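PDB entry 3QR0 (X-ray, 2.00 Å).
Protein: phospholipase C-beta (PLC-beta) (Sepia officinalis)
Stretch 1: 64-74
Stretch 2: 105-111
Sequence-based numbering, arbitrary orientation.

Stretch 1 64-74: LLDLAYVRDIR
Stretch 2 105-111: CVTICHG

Strand 70-74 and strand 105-110 of this phospholipase C-beta pair antiparallel, their axes 166° apart in direction and 4.5 Å at closest approach. Residues 105-110 are extended (phi -80 to -144, psi 130 to 149). Four bridges fix the register: Val70 with His110 (CA-CA 4.1 Å) and Ile73 with Ile108 (CA-CA 4.3 Å) are non-hydrogen-bonded pairs, Asp72 with Cys109 (CA-CA 5.4 Å) and Arg74 with Thr107 (CA-CA 5.2 Å) hydrogen-bonded ones. Arg74 N gives to Thr107 O and Thr107 N to Arg74 O, both at 2.8 Å; Cys109 N gives to Asp72 O at 3.0 Å.

Between Val70 (-76/131) and Asp72 the register slips by one residue, a beta bulge at Arg71. Its phi/psi of -104/-39 departs from the extended values of Asp72 (-158/156) and Ile73 (-138/130), and both amides of the bulge turn to one carbonyl: Arg71 N to Cys109 O at 2.8 Å, Asp72 N to Cys109 O at 3.2 Å. Beyond Val70, Gly111 N (-176/144) closes on Tyr69 O at 2.8 Å. Tyr69 (-116/8) gives its N to Asp66 O at 3.0 Å.

The Arg71 CB points toward the second stretch. With chi1 to chi3 at m, m, t, its guanidinium meets Gly111 O near its own plane, consistent with its two N-H donors lying in that plane: NE and NH2 of Arg71 each lie 3.1 Å from Gly111 O, at 153° and 147°.

On the face carrying Val70, Ile73, Ile108 and His110, packing is mostly apolar, apart from the His110 imidazole. Ile73 (t, t) packs against two neighbours, its CG1 3.6 Å from Val106 CG1 and its CD1 3.8 Å from Ile108 CG1; Val70 and Val106 are both t. Ile108 (m, t) presents CG2 as a bump to two partners, 4.1 Å from Val70 CG1 and 4.3 Å from Leu65 CD1. Leu65 (-125/123; m, t) points toward the second stretch and lays a methyl on the imidazole of His110 (chi1 35°, chi2 96°): Leu65 CD2 is 3.6 Å from the ring centroid and only 10° off the normal, a CH-pi contact.

The face of Asp72, Arg74, Thr107 (m) and Cys109 is more polar. Cys109 is p, its SG beside the bulge, 3.6 Å from Asp72 CB and 4.0 Å from Arg71 CB. Arg74 (m, t, t) folds back along its own strand, where Arg74 NE forms a 2.8 Å salt bridge with Asp72 OD2 (Asp72 chi1 -152°). One face of its guanidinium lies over Cys109 SG, with Arg74 NH2 4.1 Å away.

The stretches bury 669 Å² between them, both sides summed.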

# COMPACT_ATOMS: atom_id res chain seq x y z
N LEU A 64 5.64 -10.45 -21.72
CA LEU A 64 4.97 -9.31 -21.12
C LEU A 64 5.45 -9.00 -19.71
O LEU A 64 6.06 -9.85 -19.05
CB LEU A 64 3.44 -9.50 -21.12
CG LEU A 64 2.83 -10.50 -20.14
CD1 LEU A 64 1.32 -10.37 -20.13
CD2 LEU A 64 3.24 -11.93 -20.48
N LEU A 65 5.17 -7.77 -19.29
CA LEU A 65 5.28 -7.36 -17.90
C LEU A 65 3.94 -6.78 -17.47
O LEU A 65 3.42 -5.84 -18.10
CB LEU A 65 6.38 -6.32 -17.71
CG LEU A 65 7.83 -6.79 -17.81
CD1 LEU A 65 8.77 -5.60 -17.66
CD2 LEU A 65 8.14 -7.86 -16.76
N ASP A 66 3.37 -7.35 -16.42
CA ASP A 66 2.14 -6.85 -15.82
C ASP A 66 2.53 -5.63 -15.00
O ASP A 66 3.27 -5.74 -14.01
CB ASP A 66 1.52 -7.93 -14.93
CG ASP A 66 0.16 -7.56 -14.37
OD1 ASP A 66 -0.13 -6.36 -14.21
OD2 ASP A 66 -0.63 -8.48 -14.08
N LEU A 67 2.03 -4.46 -15.40
CA LEU A 67 2.42 -3.20 -14.76
C LEU A 67 1.96 -3.11 -13.30
O LEU A 67 2.45 -2.25 -12.56
CB LEU A 67 1.90 -2.00 -15.56
CG LEU A 67 2.50 -1.82 -16.96
CD1 LEU A 67 1.98 -0.55 -17.60
CD2 LEU A 67 4.03 -1.79 -16.91
N ALA A 68 1.06 -4.00 -12.89
CA ALA A 68 0.67 -4.14 -11.49
C ALA A 68 1.85 -4.44 -10.56
O ALA A 68 1.79 -4.15 -9.37
CB ALA A 68 -0.39 -5.22 -11.34
N TYR A 69 2.92 -5.03 -11.10
CA TYR A 69 4.09 -5.38 -10.29
C TYR A 69 5.36 -4.62 -10.69
O TYR A 69 6.44 -4.90 -10.19
CB TYR A 69 4.29 -6.89 -10.32
CG TYR A 69 2.99 -7.62 -10.04
CD1 TYR A 69 2.33 -7.44 -8.83
CD2 TYR A 69 2.40 -8.43 -11.00
CE1 TYR A 69 1.12 -8.07 -8.58
CE2 TYR A 69 1.19 -9.07 -10.76
CZ TYR A 69 0.55 -8.89 -9.55
OH TYR A 69 -0.64 -9.52 -9.29
N VAL A 70 5.22 -3.64 -11.59
CA VAL A 70 6.35 -2.78 -11.95
C VAL A 70 6.58 -1.79 -10.81
O VAL A 70 5.64 -1.18 -10.30
CB VAL A 70 6.13 -2.05 -13.29
CG1 VAL A 70 7.10 -0.89 -13.44
CG2 VAL A 70 6.27 -3.04 -14.45
N ARG A 71 7.84 -1.68 -10.39
CA ARG A 71 8.22 -0.88 -9.22
C ARG A 71 8.87 0.43 -9.60
O ARG A 71 8.64 1.46 -8.97
CB ARG A 71 9.17 -1.69 -8.33
CG ARG A 71 8.56 -2.96 -7.77
CD ARG A 71 7.45 -2.67 -6.80
NE ARG A 71 6.69 -3.86 -6.43
CZ ARG A 71 5.76 -3.90 -5.48
NH1 ARG A 71 5.46 -2.82 -4.77
NH2 ARG A 71 5.12 -5.04 -5.23
N ASP A 72 9.69 0.39 -10.64
CA ASP A 72 10.32 1.60 -11.13
C ASP A 72 10.75 1.41 -12.57
O ASP A 72 10.93 0.28 -13.03
CB ASP A 72 11.52 1.96 -10.26
CG ASP A 72 11.81 3.46 -10.24
OD1 ASP A 72 11.15 4.24 -10.96
OD2 ASP A 72 12.73 3.86 -9.49
N ILE A 73 10.87 2.52 -13.27
CA ILE A 73 11.49 2.57 -14.58
C ILE A 73 12.35 3.82 -14.58
O ILE A 73 11.89 4.90 -14.18
CB ILE A 73 10.45 2.54 -15.73
CG1 ILE A 73 11.15 2.69 -17.09
CG2 ILE A 73 9.37 3.60 -15.54
CD1 ILE A 73 10.27 2.34 -18.27
N ARG A 74 13.60 3.66 -15.00
CA ARG A 74 14.60 4.72 -14.92
C ARG A 74 15.30 4.88 -16.26
O ARG A 74 15.42 3.92 -17.01
CB ARG A 74 15.65 4.38 -13.87
CG ARG A 74 15.10 4.24 -12.48
CD ARG A 74 16.00 3.44 -11.58
NE ARG A 74 15.25 3.02 -10.40
CZ ARG A 74 15.66 2.15 -9.49
NH1 ARG A 74 16.86 1.59 -9.58
NH2 ARG A 74 14.86 1.85 -8.48
N CYS A 105 19.62 4.48 -22.35
CA CYS A 105 19.30 3.31 -21.53
C CYS A 105 18.06 3.49 -20.66
O CYS A 105 17.83 4.56 -20.11
CB CYS A 105 20.50 2.93 -20.65
SG CYS A 105 21.85 2.20 -21.59
N VAL A 106 17.28 2.42 -20.57
CA VAL A 106 16.10 2.36 -19.72
C VAL A 106 16.16 1.07 -18.91
O VAL A 106 16.40 -0.00 -19.46
CB VAL A 106 14.80 2.36 -20.56
CG1 VAL A 106 13.57 2.14 -19.65
CG2 VAL A 106 14.67 3.66 -21.33
N THR A 107 15.95 1.19 -17.60
CA THR A 107 15.99 0.05 -16.68
C THR A 107 14.66 -0.05 -15.97
O THR A 107 14.16 0.94 -15.44
CB THR A 107 17.09 0.22 -15.62
OG1 THR A 107 18.36 0.37 -16.26
CG2 THR A 107 17.15 -0.96 -14.68
N ILE A 108 14.07 -1.24 -15.98
CA ILE A 108 12.80 -1.48 -15.31
C ILE A 108 13.03 -2.50 -14.19
O ILE A 108 13.70 -3.51 -14.41
CB ILE A 108 11.74 -2.03 -16.29
CG1 ILE A 108 11.63 -1.15 -17.53
CG2 ILE A 108 10.37 -2.14 -15.60
CD1 ILE A 108 10.71 -1.71 -18.61
N CYS A 109 12.51 -2.22 -13.00
CA CYS A 109 12.46 -3.24 -11.96
C CYS A 109 11.02 -3.57 -11.59
O CYS A 109 10.16 -2.68 -11.51
CB CYS A 109 13.27 -2.87 -10.72
SG CYS A 109 12.83 -1.35 -9.92
N HIS A 110 10.79 -4.86 -11.39
CA HIS A 110 9.46 -5.40 -11.16
C HIS A 110 9.54 -6.53 -10.16
O HIS A 110 10.54 -7.26 -10.08
CB HIS A 110 8.83 -5.88 -12.48
CG HIS A 110 9.82 -6.48 -13.44
ND1 HIS A 110 10.04 -7.84 -13.53
CD2 HIS A 110 10.64 -5.90 -14.35
CE1 HIS A 110 10.95 -8.07 -14.46
NE2 HIS A 110 11.34 -6.92 -14.96
N GLY A 111 8.47 -6.69 -9.38
CA GLY A 111 8.38 -7.78 -8.45
C GLY A 111 7.04 -7.81 -7.76
O GLY A 111 6.46 -6.76 -7.47